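PDB 6B10: putative peptidyl-arginine deiminase family protein from Campylobacter jejuni subsp. jejuni serotype O:2, which probably hydrolyses agmatine to N-carbamoylputrescine and ammonia, a deimination step on the route to putrescine in polyamine biosynthesis. Local coordinates for residues A[26-31]-A[60-65]; A[283-288]-A[318-323]; A[85-90]-A[312-317]. One frame throughout, in Å; residues are numbered along the deposited sequence.

Contact 1 (A[26-31]-A[60-65])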
ATOM      1  N   LEU A  26      14.875  -2.556  -1.595  1.00 42.93           N
ATOM      2  CA  LEU A  26      15.666  -3.036  -0.461  1.00 44.58           C
ATOM      3  C   LEU A  26      16.292  -1.917   0.374  1.00 45.77           C
ATOM      4  O   LEU A  26      16.715  -0.892  -0.169  1.00 45.51           O
ATOM      5  CB  LEU A  26      16.772  -3.980  -0.932  1.00 44.14           C
ATOM      6  CG  LEU A  26      16.329  -5.340  -1.465  1.00 45.11           C
ATOM      7  CD1 LEU A  26      17.541  -6.120  -1.942  1.00 45.25           C
ATOM      8  CD2 LEU A  26      15.568  -6.144  -0.417  1.00 45.96           C
ATOM      9  N   PRO A  27      16.329  -2.102   1.707  1.00 48.69           N
ATOM     10  CA  PRO A  27      17.149  -1.228   2.539  1.00 51.01           C
ATOM     11  C   PRO A  27      18.620  -1.548   2.323  1.00 51.46           C
ATOM     12  O   PRO A  27      18.975  -2.711   2.161  1.00 50.48           O
ATOM     13  CB  PRO A  27      16.728  -1.584   3.972  1.00 50.04           C
ATOM     14  CG  PRO A  27      15.475  -2.380   3.846  1.00 49.84           C
ATOM     15  CD  PRO A  27      15.561  -3.061   2.518  1.00 48.44           C
ATOM     16  N   HIS A  28      19.457  -0.520   2.296  1.00 55.89           N
ATOM     17  CA  HIS A  28      20.900  -0.706   2.153  1.00 59.36           C
ATOM     18  C   HIS A  28      21.652   0.189   3.124  1.00 61.37           C
ATOM     19  O   HIS A  28      21.089   1.147   3.665  1.00 60.59           O
ATOM     20  CB  HIS A  28      21.356  -0.444   0.708  1.00 58.47           C
ATOM     21  CG  HIS A  28      20.803   0.812   0.106  1.00 58.60           C
ATOM     22  ND1 HIS A  28      21.168   2.071   0.534  1.00 58.62           N
ATOM     23  CD2 HIS A  28      19.925   1.002  -0.908  1.00 58.32           C
ATOM     24  CE1 HIS A  28      20.531   2.981  -0.180  1.00 57.34           C
ATOM     25  NE2 HIS A  28      19.770   2.357  -1.063  1.00 57.45           N
ATOM     26  N   GLU A  29      22.927  -0.132   3.334  1.00 65.76           N
ATOM     27  CA  GLU A  29      23.798   0.631   4.227  1.00 68.14           C
ATOM     28  C   GLU A  29      24.150   1.987   3.621  1.00 69.63           C
ATOM     29  O   GLU A  29      25.279   2.210   3.193  1.00 72.29           O
ATOM     30  CB  GLU A  29      25.080  -0.157   4.520  1.00 68.80           C
ATOM     31  N   LYS A  30      23.166   2.883   3.595  1.00 73.68           N
ATOM     32  CA  LYS A  30      23.315   4.223   3.019  1.00 75.47           C
ATOM     33  C   LYS A  30      22.138   5.113   3.413  1.00 78.50           C
ATOM     34  O   LYS A  30      22.326   6.269   3.789  1.00 79.49           O
ATOM     35  CB  LYS A  30      23.429   4.158   1.494  1.00 75.28           C
ATOM     36  N   SER A  31      20.927   4.568   3.317  1.00 81.40           N
ATOM     37  CA  SER A  31      19.717   5.215   3.831  1.00 83.08           C
ATOM     38  C   SER A  31      19.698   5.191   5.371  1.00 81.21           C
ATOM     39  O   SER A  31      20.735   4.973   5.998  1.00 82.63           O
ATOM     40  CB  SER A  31      18.486   4.514   3.247  1.00 85.13           C
ATOM     41  OG  SER A  31      18.475   3.140   3.599  1.00 84.95           O
ATOM     42  N   ILE A  60      14.433  -4.156  -5.921  1.00 42.62           N
ATOM     43  CA  ILE A  60      15.183  -3.057  -6.512  1.00 43.70           C
ATOM     44  C   ILE A  60      16.243  -2.599  -5.515  1.00 45.73           C
ATOM     45  O   ILE A  60      15.928  -2.337  -4.361  1.00 44.60           O
ATOM     46  CB  ILE A  60      14.249  -1.873  -6.840  1.00 44.68           C
ATOM     47  CG1 ILE A  60      13.107  -2.328  -7.756  1.00 44.73           C
ATOM     48  CG2 ILE A  60      15.019  -0.733  -7.495  1.00 45.27           C
ATOM     49  CD1 ILE A  60      11.953  -1.349  -7.846  1.00 44.07           C
ATOM     50  N   ALA A  61      17.498  -2.515  -5.962  1.00 48.04           N
ATOM     51  CA  ALA A  61      18.608  -2.083  -5.108  1.00 49.77           C
ATOM     52  C   ALA A  61      19.807  -1.601  -5.935  1.00 53.78           C
ATOM     53  O   ALA A  61      19.971  -2.015  -7.085  1.00 53.01           O
ATOM     54  CB  ALA A  61      19.037  -3.215  -4.191  1.00 49.74           C
ATOM     55  N   PRO A  62      20.650  -0.723  -5.353  1.00 56.18           N
ATOM     56  CA  PRO A  62      21.796  -0.154  -6.078  1.00 56.83           C
ATOM     57  C   PRO A  62      22.876  -1.158  -6.496  1.00 58.36           C
ATOM     58  O   PRO A  62      23.450  -1.015  -7.573  1.00 58.93           O
ATOM     59  CB  PRO A  62      22.387   0.849  -5.081  1.00 56.95           C
ATOM     60  CG  PRO A  62      21.304   1.129  -4.109  1.00 57.33           C
ATOM     61  CD  PRO A  62      20.508  -0.132  -4.011  1.00 56.37           C
ATOM     62  N   LYS A  63      23.147  -2.154  -5.655  1.00 60.54           N
ATOM     63  CA  LYS A  63      24.266  -3.070  -5.876  1.00 60.27           C
ATOM     64  C   LYS A  63      23.841  -4.528  -5.957  1.00 60.06           C
ATOM     65  O   LYS A  63      22.841  -4.931  -5.364  1.00 62.03           O
ATOM     66  CB  LYS A  63      25.290  -2.910  -4.755  1.00 61.26           C
ATOM     67  CG  LYS A  63      25.895  -1.521  -4.694  1.00 62.63           C
ATOM     68  CD  LYS A  63      27.027  -1.442  -3.687  1.00 63.73           C
ATOM     69  CE  LYS A  63      28.036  -0.385  -4.100  1.00 65.01           C
ATOM     70  NZ  LYS A  63      28.993  -0.070  -3.006  1.00 67.31           N
ATOM     71  N   GLN A  64      24.628  -5.313  -6.685  1.00 59.30           N
ATOM     72  CA  GLN A  64      24.410  -6.750  -6.815  1.00 59.00           C
ATOM     73  C   GLN A  64      24.573  -7.452  -5.465  1.00 60.16           C
ATOM     74  O   GLN A  64      23.904  -8.452  -5.194  1.00 61.31           O
ATOM     75  CB  GLN A  64      25.391  -7.336  -7.835  1.00 59.58           C
ATOM     76  CG  GLN A  64      25.228  -8.825  -8.117  1.00 59.89           C
ATOM     77  CD  GLN A  64      23.930  -9.164  -8.828  1.00 61.31           C
ATOM     78  OE1 GLN A  64      23.307  -8.308  -9.461  1.00 62.09           O
ATOM     79  NE2 GLN A  64      23.520 -10.427  -8.737  1.00 61.85           N
ATOM     80  N   SER A  65      25.462  -6.923  -4.625  1.00 59.91           N
ATOM     81  CA  SER A  65      25.692  -7.476  -3.288  1.00 59.00           C
ATOM     82  C   SER A  65      24.450  -7.375  -2.393  1.00 57.35           C
ATOM     83  O   SER A  65      24.246  -8.220  -1.519  1.00 58.16           O
ATOM     84  CB  SER A  65      26.885  -6.783  -2.620  1.00 57.22           C
ATOM     85  OG  SER A  65      26.745  -5.375  -2.667  1.00 57.33           O
TER
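The imidazole of H28 lies against the CG-CD side of the P62 ring, and the two rings cross obliquely. Its CD2 lies 3.4 Å from P62 CD, while H28 NE2 stands 3.6 Å from P62 CG, so the CD2-NE2 bond runs past that side of the proline. H28 CG sits between its own backbone N and carbonyl carbon (chi1 47°), and this torsion brings the ring over to the proline. The same NE2 that lies beside the proline is hydrogen-bonded to the backbone oxygen of T83, which fixes how the ring is turned, so the proline meets an imidazole whose polar atom is already tied. Behind H28 the chain bends sharply. E29 is the centre of an inverse gamma turn, closed by K30 N donating to H28 O at 2.7 Å.

Nearer the start of both segments the contact becomes strand pairing. L26 N donates to I60 O at 3.0 Å; the N-H...O angle of 146° departs clearly from linear. Together with the backbone bonding of I60 to L24, this continues the parallel pairing of strands 19-25 and 56-61, neighbours in a mixed four-stranded sheet that are joined through helix 37-52 as a beta-alpha-beta crossover. Beside that bond, L26 packs along the methyl group of A61: its CB and CD1 both come within 4.0 Å of A61 CB. The leucine also touches Y44 of the crossover helix and F67 of helix 64-67. P27 turns away from segment 60-65 and packs instead on I40, L41 and Y44 of helix 37-52.

Contact 2 (A[283-288]-A[318-323])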
ATOM      1  N   PRO A 283       0.371  -7.549   8.716  1.00 23.27           N
ATOM      2  CA  PRO A 283       1.419  -7.301   9.695  1.00 23.98           C
ATOM      3  C   PRO A 283       1.062  -7.888  11.061  1.00 25.02           C
ATOM      4  O   PRO A 283      -0.078  -7.753  11.515  1.00 26.03           O
ATOM      5  CB  PRO A 283       1.504  -5.770   9.760  1.00 24.30           C
ATOM      6  CG  PRO A 283       0.206  -5.266   9.238  1.00 23.99           C
ATOM      7  CD  PRO A 283      -0.383  -6.332   8.365  1.00 23.55           C
ATOM      8  N   PHE A 284       2.025  -8.570  11.670  1.00 24.94           N
ATOM      9  CA  PHE A 284       1.933  -9.051  13.045  1.00 25.29           C
ATOM     10  C   PHE A 284       2.892  -8.208  13.883  1.00 26.11           C
ATOM     11  O   PHE A 284       3.962  -7.805  13.408  1.00 26.42           O
ATOM     12  CB  PHE A 284       2.315 -10.534  13.121  1.00 24.58           C
ATOM     13  CG  PHE A 284       1.161 -11.501  12.929  1.00 24.53           C
ATOM     14  CD1 PHE A 284      -0.057 -11.105  12.369  1.00 24.48           C
ATOM     15  CD2 PHE A 284       1.312 -12.835  13.294  1.00 24.13           C
ATOM     16  CE1 PHE A 284      -1.095 -12.015  12.205  1.00 24.91           C
ATOM     17  CE2 PHE A 284       0.280 -13.751  13.126  1.00 24.51           C
ATOM     18  CZ  PHE A 284      -0.925 -13.342  12.579  1.00 25.07           C
ATOM     19  N   TYR A 285       2.502  -7.932  15.122  1.00 27.53           N
ATOM     20  CA  TYR A 285       3.297  -7.098  16.034  1.00 27.98           C
ATOM     21  C   TYR A 285       3.583  -7.789  17.379  1.00 28.91           C
ATOM     22  O   TYR A 285       4.040  -7.149  18.335  1.00 29.07           O
ATOM     23  CB  TYR A 285       2.577  -5.767  16.254  1.00 26.89           C
ATOM     24  CG  TYR A 285       2.334  -4.988  14.972  1.00 27.47           C
ATOM     25  CD1 TYR A 285       3.399  -4.435  14.256  1.00 27.35           C
ATOM     26  CD2 TYR A 285       1.039  -4.793  14.478  1.00 27.20           C
ATOM     27  CE1 TYR A 285       3.189  -3.726  13.080  1.00 27.14           C
ATOM     28  CE2 TYR A 285       0.817  -4.080  13.303  1.00 27.36           C
ATOM     29  CZ  TYR A 285       1.892  -3.542  12.610  1.00 27.62           C
ATOM     30  OH  TYR A 285       1.679  -2.825  11.442  1.00 26.69           O
ATOM     31  N   LYS A 286       3.326  -9.094  17.435  1.00 29.89           N
ATOM     32  CA  LYS A 286       3.475  -9.903  18.654  1.00 32.05           C
ATOM     33  C   LYS A 286       2.563  -9.404  19.781  1.00 30.54           C
ATOM     34  O   LYS A 286       2.998  -9.156  20.908  1.00 30.49           O
ATOM     35  CB  LYS A 286       4.945  -9.983  19.096  1.00 34.08           C
ATOM     36  CG  LYS A 286       5.902 -10.475  18.013  1.00 36.72           C
ATOM     37  CD  LYS A 286       5.517 -11.854  17.493  1.00 39.37           C
ATOM     38  CE  LYS A 286       6.530 -12.411  16.502  1.00 41.85           C
ATOM     39  NZ  LYS A 286       7.891 -12.582  17.082  1.00 43.52           N
ATOM     40  N   ASP A 287       1.287  -9.283  19.435  1.00 28.73           N
ATOM     41  CA  ASP A 287       0.235  -8.832  20.331  1.00 28.11           C
ATOM     42  C   ASP A 287      -0.935  -9.771  20.104  1.00 27.84           C
ATOM     43  O   ASP A 287      -1.078 -10.321  19.015  1.00 27.57           O
ATOM     44  CB  ASP A 287      -0.144  -7.386  19.985  1.00 28.26           C
ATOM     45  CG  ASP A 287      -1.256  -6.829  20.858  1.00 28.14           C
ATOM     46  OD1 ASP A 287      -2.438  -7.194  20.658  1.00 28.18           O
ATOM     47  OD2 ASP A 287      -0.954  -5.991  21.722  1.00 27.98           O
ATOM     48  N   LYS A 288      -1.771  -9.952  21.120  1.00 28.66           N
ATOM     49  CA  LYS A 288      -2.921 -10.863  21.026  1.00 29.55           C
ATOM     50  C   LYS A 288      -3.857 -10.524  19.865  1.00 28.08           C
ATOM     51  O   LYS A 288      -4.585 -11.392  19.379  1.00 27.17           O
ATOM     52  CB  LYS A 288      -3.715 -10.895  22.340  1.00 31.21           C
ATOM     53  CG  LYS A 288      -4.348  -9.575  22.745  1.00 34.05           C
ATOM     54  CD  LYS A 288      -5.249  -9.755  23.960  1.00 37.09           C
ATOM     55  CE  LYS A 288      -5.703  -8.422  24.531  1.00 37.66           C
ATOM     56  NZ  LYS A 288      -6.555  -7.680  23.567  1.00 38.80           N
ATOM     57  N   ASN A 318       8.576   4.321  10.391  1.00 40.68           N
ATOM     58  CA  ASN A 318       7.209   4.828  10.222  1.00 40.43           C
ATOM     59  C   ASN A 318       6.420   4.258   9.040  1.00 38.65           C
ATOM     60  O   ASN A 318       5.664   4.969   8.389  1.00 38.43           O
ATOM     61  CB  ASN A 318       7.211   6.360  10.176  1.00 41.66           C
ATOM     62  CG  ASN A 318       7.997   6.975  11.319  1.00 44.19           C
ATOM     63  OD1 ASN A 318       8.952   7.722  11.097  1.00 47.95           O
ATOM     64  ND2 ASN A 318       7.610   6.655  12.550  1.00 44.03           N
ATOM     65  N   GLY A 319       6.578   2.966   8.792  1.00 36.74           N
ATOM     66  CA  GLY A 319       5.770   2.279   7.796  1.00 35.70           C
ATOM     67  C   GLY A 319       5.658   0.807   8.120  1.00 34.22           C
ATOM     68  O   GLY A 319       6.321   0.312   9.024  1.00 34.84           O
ATOM     69  N   SER A 320       4.812   0.105   7.380  1.00 32.34           N
ATOM     70  CA  SER A 320       4.629  -1.320   7.598  1.00 30.94           C
ATOM     71  C   SER A 320       4.582  -2.007   6.232  1.00 28.92           C
ATOM     72  O   SER A 320       5.051  -1.433   5.255  1.00 29.38           O
ATOM     73  CB  SER A 320       3.378  -1.561   8.450  1.00 30.58           C
ATOM     74  OG  SER A 320       3.259  -2.922   8.816  1.00 30.61           O
ATOM     75  N   LEU A 321       4.024  -3.214   6.160  1.00 26.93           N
ATOM     76  CA  LEU A 321       4.148  -4.062   4.967  1.00 26.16           C
ATOM     77  C   LEU A 321       3.678  -3.385   3.684  1.00 25.50           C
ATOM     78  O   LEU A 321       4.405  -3.395   2.694  1.00 25.11           O
ATOM     79  CB  LEU A 321       3.412  -5.398   5.145  1.00 25.92           C
ATOM     80  CG  LEU A 321       3.822  -6.301   6.321  1.00 25.99           C
ATOM     81  CD1 LEU A 321       2.966  -7.554   6.338  1.00 25.61           C
ATOM     82  CD2 LEU A 321       5.302  -6.675   6.277  1.00 25.88           C
ATOM     83  N   HIS A 322       2.479  -2.796   3.707  1.00 24.80           N
ATOM     84  CA  HIS A 322       1.887  -2.181   2.505  1.00 24.26           C
ATOM     85  C   HIS A 322       2.735  -1.017   1.991  1.00 25.34           C
ATOM     86  O   HIS A 322       2.902  -0.859   0.789  1.00 24.52           O
ATOM     87  CB  HIS A 322       0.457  -1.695   2.786  1.00 23.16           C
ATOM     88  CG  HIS A 322      -0.337  -1.369   1.556  1.00 21.87           C
ATOM     89  ND1 HIS A 322      -0.750  -0.089   1.256  1.00 21.51           N
ATOM     90  CD2 HIS A 322      -0.811  -2.156   0.559  1.00 21.35           C
ATOM     91  CE1 HIS A 322      -1.434  -0.097   0.126  1.00 20.96           C
ATOM     92  NE2 HIS A 322      -1.486  -1.341  -0.319  1.00 20.71           N
ATOM     93  N   CYS A 323       3.263  -0.211   2.910  1.00 27.46           N
ATOM     94  CA  CYS A 323       4.120   0.932   2.563  1.00 30.01           C
ATOM     95  C   CYS A 323       5.410   0.522   1.852  1.00 29.40           C
ATOM     96  O   CYS A 323       5.954   1.282   1.059  1.00 30.42           O
ATOM     97  CB  CYS A 323       4.497   1.729   3.825  1.00 32.26           C
ATOM     98  SG  CYS A 323       3.110   2.454   4.727  1.00 38.37           S
TER
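S320 reaches Y285 and P283 with a side chain of only two atoms. Its CB lies 3.7 Å from Y285 OH. One bond further out, S320 OG is 3.1 Å from Y285 OH and donates a hydrogen bond to it; the same oxygen also rests 3.5 Å from P283 CB. The serine can reach both because OG is anti to its backbone N (chi1 -173°), which carries the hydroxyl across to the other segment. Y285 OH is in turn hydrogen-bonded to the backbone oxygen of T269, so the phenol oxygen accepts a hydrogen bond from the serine and is also bonded to a carbonyl. Two partners of this kind pin the tip of a buried tyrosine and satisfy its hydroxyl.

The apolar half of the contact belongs to P283 and L321, which lie at a slant to one another. L321 CD1 lies against the start of the proline, 3.5 Å from P283 N and 3.7 Å from P283 CA, with P283 CD at 4.1 Å. A proline nitrogen within a chain carries no hydrogen, so a methyl group can cover it without burying a donor. P283 CB thus lies between two unlike neighbours, the serine hydroxyl and, at 4.1 Å, L321 CD1.

P283 and F284 end strand 279-284, the middle strand of a three-stranded sheet, and F284 makes backbone hydrogen bonds to V309 of parallel strand 305-310 and to A311 just past its end. F284 itself turns away from segment 318-323 to pack on D290 and A294 of helix 289-300. The loop 318-323 is held from a further direction by N272, which bonds to H322 and C323 just ahead of strand 274-276.

Contact 3 (A[85-90]-A[312-317]); sequences DTWIRD and RVFLRQ
W87 points the edge of its indole at segment 312-317, and F314 O and Q317 CB lie at that edge, near the ring plane. At the six-membered end, W87 CH2 is 3.7 Å from F314 O. The same W87 CH2 comes to the edge of the F314 phenyl, 4.2 Å from F314 CD2. Further along the indole, W87 CZ2 is 3.8 Å from Q317 CB, and W87 NE1 is 3.4 Å from Q317 O. The W87 and Q317 side chains cross at about a right angle, with the ring and amide planes 37° apart. Because the glutamine bends at chi2 (-60°), its amide turns away from the indole to bind the hydroxyl of Y36 through NE2, leaving CB and the backbone carbonyl to do the touching.

Within segment 85-90, W87 N donates to D85 OD1 at 2.7 Å, an Asx turn in which the carboxylate oxygen is met from well above its plane. This turn fixes the W87 backbone. T86 OG1 covers one indole face, 4.0 Å above its centre, which is consistent with a restrained ring; that hydroxyl is itself hydrogen-bonded to NE1 of W33. The contact thereby joins the turn entering helix 88-91 to the loop between strands 305-310 and 326-329, where F314 in addition meets the ring of Y44.

At the tip of the indole, then, the electropositive C-H of CH2 faces a backbone oxygen. F314 O already accepts from Q317 N within its own segment, so the aromatic C-H adds at most a weak electrostatic attraction. This association probably rests largely on shape and soft polar contacts.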
ATOM      1  N   ASP A  85      15.104   5.803  -0.388  1.00 62.99           N
ATOM      2  CA  ASP A  85      13.773   5.517   0.142  1.00 59.01           C
ATOM      3  C   ASP A  85      13.358   4.084  -0.211  1.00 55.50           C
ATOM      4  O   ASP A  85      13.412   3.687  -1.377  1.00 55.70           O
ATOM      5  CB  ASP A  85      12.771   6.515  -0.450  1.00 59.44           C
ATOM      6  CG  ASP A  85      11.379   6.395   0.150  1.00 59.76           C
ATOM      7  OD1 ASP A  85      11.152   5.530   1.017  1.00 59.92           O
ATOM      8  OD2 ASP A  85      10.499   7.178  -0.262  1.00 62.16           O
ATOM      9  N   THR A  86      12.963   3.314   0.802  1.00 50.38           N
ATOM     10  CA  THR A  86      12.479   1.946   0.601  1.00 47.24           C
ATOM     11  C   THR A  86      10.948   1.873   0.473  1.00 43.92           C
ATOM     12  O   THR A  86      10.398   0.841   0.091  1.00 41.72           O
ATOM     13  CB  THR A  86      12.913   1.030   1.758  1.00 47.61           C
ATOM     14  OG1 THR A  86      12.400   1.540   2.995  1.00 46.63           O
ATOM     15  CG2 THR A  86      14.427   0.943   1.830  1.00 48.30           C
ATOM     16  N   TRP A  87      10.264   2.964   0.799  1.00 41.35           N
ATOM     17  CA  TRP A  87       8.809   2.973   0.806  1.00 40.06           C
ATOM     18  C   TRP A  87       8.290   3.178  -0.609  1.00 36.87           C
ATOM     19  O   TRP A  87       7.866   4.265  -0.975  1.00 36.87           O
ATOM     20  CB  TRP A  87       8.287   4.049   1.761  1.00 41.22           C
ATOM     21  CG  TRP A  87       8.816   3.896   3.170  1.00 43.02           C
ATOM     22  CD1 TRP A  87       9.605   4.781   3.847  1.00 43.14           C
ATOM     23  CD2 TRP A  87       8.610   2.785   4.058  1.00 43.27           C
ATOM     24  NE1 TRP A  87       9.893   4.297   5.100  1.00 43.50           N
ATOM     25  CE2 TRP A  87       9.296   3.074   5.256  1.00 43.48           C
ATOM     26  CE3 TRP A  87       7.911   1.577   3.957  1.00 43.44           C
ATOM     27  CZ2 TRP A  87       9.301   2.201   6.347  1.00 43.81           C
ATOM     28  CZ3 TRP A  87       7.919   0.706   5.044  1.00 43.36           C
ATOM     29  CH2 TRP A  87       8.610   1.024   6.221  1.00 43.65           C
ATOM     30  N   ILE A  88       8.337   2.109  -1.398  1.00 35.21           N
ATOM     31  CA  ILE A  88       7.999   2.181  -2.822  1.00 35.10           C
ATOM     32  C   ILE A  88       6.516   2.497  -3.071  1.00 35.25           C
ATOM     33  O   ILE A  88       6.181   3.089  -4.096  1.00 36.47           O
ATOM     34  CB  ILE A  88       8.441   0.905  -3.584  1.00 34.36           C
ATOM     35  CG1 ILE A  88       8.269   1.087  -5.099  1.00 35.07           C
ATOM     36  CG2 ILE A  88       7.673  -0.323  -3.124  1.00 33.89           C
ATOM     37  CD1 ILE A  88       9.011   0.059  -5.926  1.00 35.11           C
ATOM     38  N   ARG A  89       5.636   2.119  -2.143  1.00 33.70           N
ATOM     39  CA  ARG A  89       4.222   2.511  -2.209  1.00 32.90           C
ATOM     40  C   ARG A  89       4.052   4.037  -2.355  1.00 34.59           C
ATOM     41  O   ARG A  89       3.119   4.500  -3.014  1.00 35.61           O
ATOM     42  CB  ARG A  89       3.480   2.001  -0.960  1.00 31.19           C
ATOM     43  CG  ARG A  89       1.973   2.278  -0.899  1.00 29.25           C
ATOM     44  CD  ARG A  89       1.128   1.385  -1.795  1.00 27.66           C
ATOM     45  NE  ARG A  89       1.426  -0.039  -1.636  1.00 26.77           N
ATOM     46  CZ  ARG A  89       0.854  -1.010  -2.348  1.00 25.30           C
ATOM     47  NH1 ARG A  89      -0.078  -0.727  -3.244  1.00 24.93           N
ATOM     48  NH2 ARG A  89       1.208  -2.274  -2.153  1.00 24.80           N
ATOM     49  N   ASP A  90       4.939   4.815  -1.736  1.00 36.84           N
ATOM     50  CA  ASP A  90       4.893   6.279  -1.861  1.00 39.14           C
ATOM     51  C   ASP A  90       5.097   6.751  -3.297  1.00 39.35           C
ATOM     52  O   ASP A  90       4.354   7.605  -3.783  1.00 39.05           O
ATOM     53  CB  ASP A  90       5.966   6.953  -0.991  1.00 41.77           C
ATOM     54  CG  ASP A  90       5.644   6.921   0.491  1.00 43.07           C
ATOM     55  OD1 ASP A  90       4.451   6.996   0.859  1.00 45.66           O
ATOM     56  OD2 ASP A  90       6.599   6.851   1.294  1.00 44.04           O
ATOM     57  N   ARG A 312       7.361  -5.499  13.084  1.00 29.04           N
ATOM     58  CA  ARG A 312       7.834  -4.569  14.118  1.00 31.19           C
ATOM     59  C   ARG A 312       9.010  -3.700  13.682  1.00 32.12           C
ATOM     60  O   ARG A 312       9.034  -2.502  13.952  1.00 33.71           O
ATOM     61  CB  ARG A 312       8.219  -5.339  15.382  1.00 31.34           C
ATOM     62  CG  ARG A 312       7.027  -5.929  16.109  1.00 31.65           C
ATOM     63  CD  ARG A 312       7.474  -6.734  17.303  1.00 32.28           C
ATOM     64  NE  ARG A 312       8.289  -7.871  16.883  1.00 33.20           N
ATOM     65  CZ  ARG A 312       9.066  -8.587  17.687  1.00 33.48           C
ATOM     66  NH1 ARG A 312       9.148  -8.297  18.977  1.00 35.60           N
ATOM     67  NH2 ARG A 312       9.755  -9.604  17.197  1.00 34.43           N
ATOM     68  N   VAL A 313       9.973  -4.302  12.995  1.00 34.23           N
ATOM     69  CA  VAL A 313      11.190  -3.587  12.612  1.00 36.18           C
ATOM     70  C   VAL A 313      10.864  -2.491  11.596  1.00 37.92           C
ATOM     71  O   VAL A 313      11.409  -1.384  11.675  1.00 40.76           O
ATOM     72  CB  VAL A 313      12.263  -4.543  12.056  1.00 36.41           C
ATOM     73  CG1 VAL A 313      13.550  -3.786  11.755  1.00 36.90           C
ATOM     74  CG2 VAL A 313      12.543  -5.658  13.049  1.00 36.12           C
ATOM     75  N   PHE A 314       9.950  -2.795  10.670  1.00 36.76           N
ATOM     76  CA  PHE A 314       9.472  -1.822   9.678  1.00 34.99           C
ATOM     77  C   PHE A 314       9.011  -0.516  10.327  1.00 35.19           C
ATOM     78  O   PHE A 314       9.264   0.570   9.799  1.00 35.87           O
ATOM     79  CB  PHE A 314       8.304  -2.393   8.857  1.00 33.87           C
ATOM     80  CG  PHE A 314       8.689  -3.468   7.880  1.00 32.34           C
ATOM     81  CD1 PHE A 314       8.719  -4.801   8.261  1.00 32.17           C
ATOM     82  CD2 PHE A 314       8.966  -3.152   6.559  1.00 32.25           C
ATOM     83  CE1 PHE A 314       9.051  -5.795   7.357  1.00 31.50           C
ATOM     84  CE2 PHE A 314       9.296  -4.139   5.648  1.00 32.13           C
ATOM     85  CZ  PHE A 314       9.339  -5.464   6.047  1.00 31.91           C
ATOM     86  N   LEU A 315       8.329  -0.623  11.465  1.00 36.60           N
ATOM     87  CA  LEU A 315       7.749   0.547  12.141  1.00 37.37           C
ATOM     88  C   LEU A 315       8.783   1.573  12.628  1.00 38.65           C
ATOM     89  O   LEU A 315       8.435   2.735  12.863  1.00 37.54           O
ATOM     90  CB  LEU A 315       6.897   0.118  13.339  1.00 37.47           C
ATOM     91  CG  LEU A 315       5.708  -0.828  13.147  1.00 37.14           C
ATOM     92  CD1 LEU A 315       5.088  -1.095  14.508  1.00 36.82           C
ATOM     93  CD2 LEU A 315       4.670  -0.265  12.184  1.00 37.07           C
ATOM     94  N   ARG A 316      10.039   1.156  12.789  1.00 40.41           N
ATOM     95  CA  ARG A 316      11.103   2.079  13.204  1.00 42.71           C
ATOM     96  C   ARG A 316      11.258   3.256  12.224  1.00 43.87           C
ATOM     97  O   ARG A 316      11.587   4.367  12.642  1.00 43.23           O
ATOM     98  CB  ARG A 316      12.429   1.337  13.402  1.00 43.89           C
ATOM     99  CG  ARG A 316      12.409   0.387  14.596  1.00 45.44           C
ATOM    100  CD  ARG A 316      13.662  -0.468  14.706  1.00 46.36           C
ATOM    101  NE  ARG A 316      13.439  -1.645  15.550  1.00 48.34           N
ATOM    102  CZ  ARG A 316      14.338  -2.605  15.783  1.00 48.68           C
ATOM    103  NH1 ARG A 316      15.552  -2.552  15.247  1.00 49.38           N
ATOM    104  NH2 ARG A 316      14.018  -3.630  16.563  1.00 48.65           N
ATOM    105  N   GLN A 317      10.984   3.022  10.937  1.00 43.74           N
ATOM    106  CA  GLN A 317      10.961   4.099   9.941  1.00 43.33           C
ATOM    107  C   GLN A 317       9.545   4.490   9.494  1.00 42.41           C
ATOM    108  O   GLN A 317       9.348   4.944   8.368  1.00 43.27           O
ATOM    109  CB  GLN A 317      11.823   3.715   8.737  1.00 44.96           C
ATOM    110  CG  GLN A 317      13.311   3.619   9.055  1.00 46.29           C
ATOM    111  CD  GLN A 317      13.894   4.929   9.561  1.00 45.88           C
ATOM    112  OE1 GLN A 317      13.438   6.013   9.192  1.00 46.23           O
ATOM    113  NE2 GLN A 317      14.904   4.834  10.413  1.00 46.93           N
TER

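How the contacts relate
Contact 1 closes early in the chain, whereas contacts 2 and 3 interlock: 85-90 comes before 283-288, and segment 312-317 runs straight into 318-323. The centres of contacts 1 and 2 lie about 22 Å apart. Contact 3 has its centre about 14 Å from that of contact 1. From contact 2 it is about 10 Å, centre to centre. Contact 3 is therefore the bridge, with T86 packing on L26 and P27 while R89 NE probably bonds to H322 O. After contact 2 the chain enters strand 326-329, which pairs antiparallel with strand 19-25 in the sheet of contact 1. Chain ends far apart in sequence are thus closed together, consistent with the ring-like alpha/beta propeller of the deiminase superfamily.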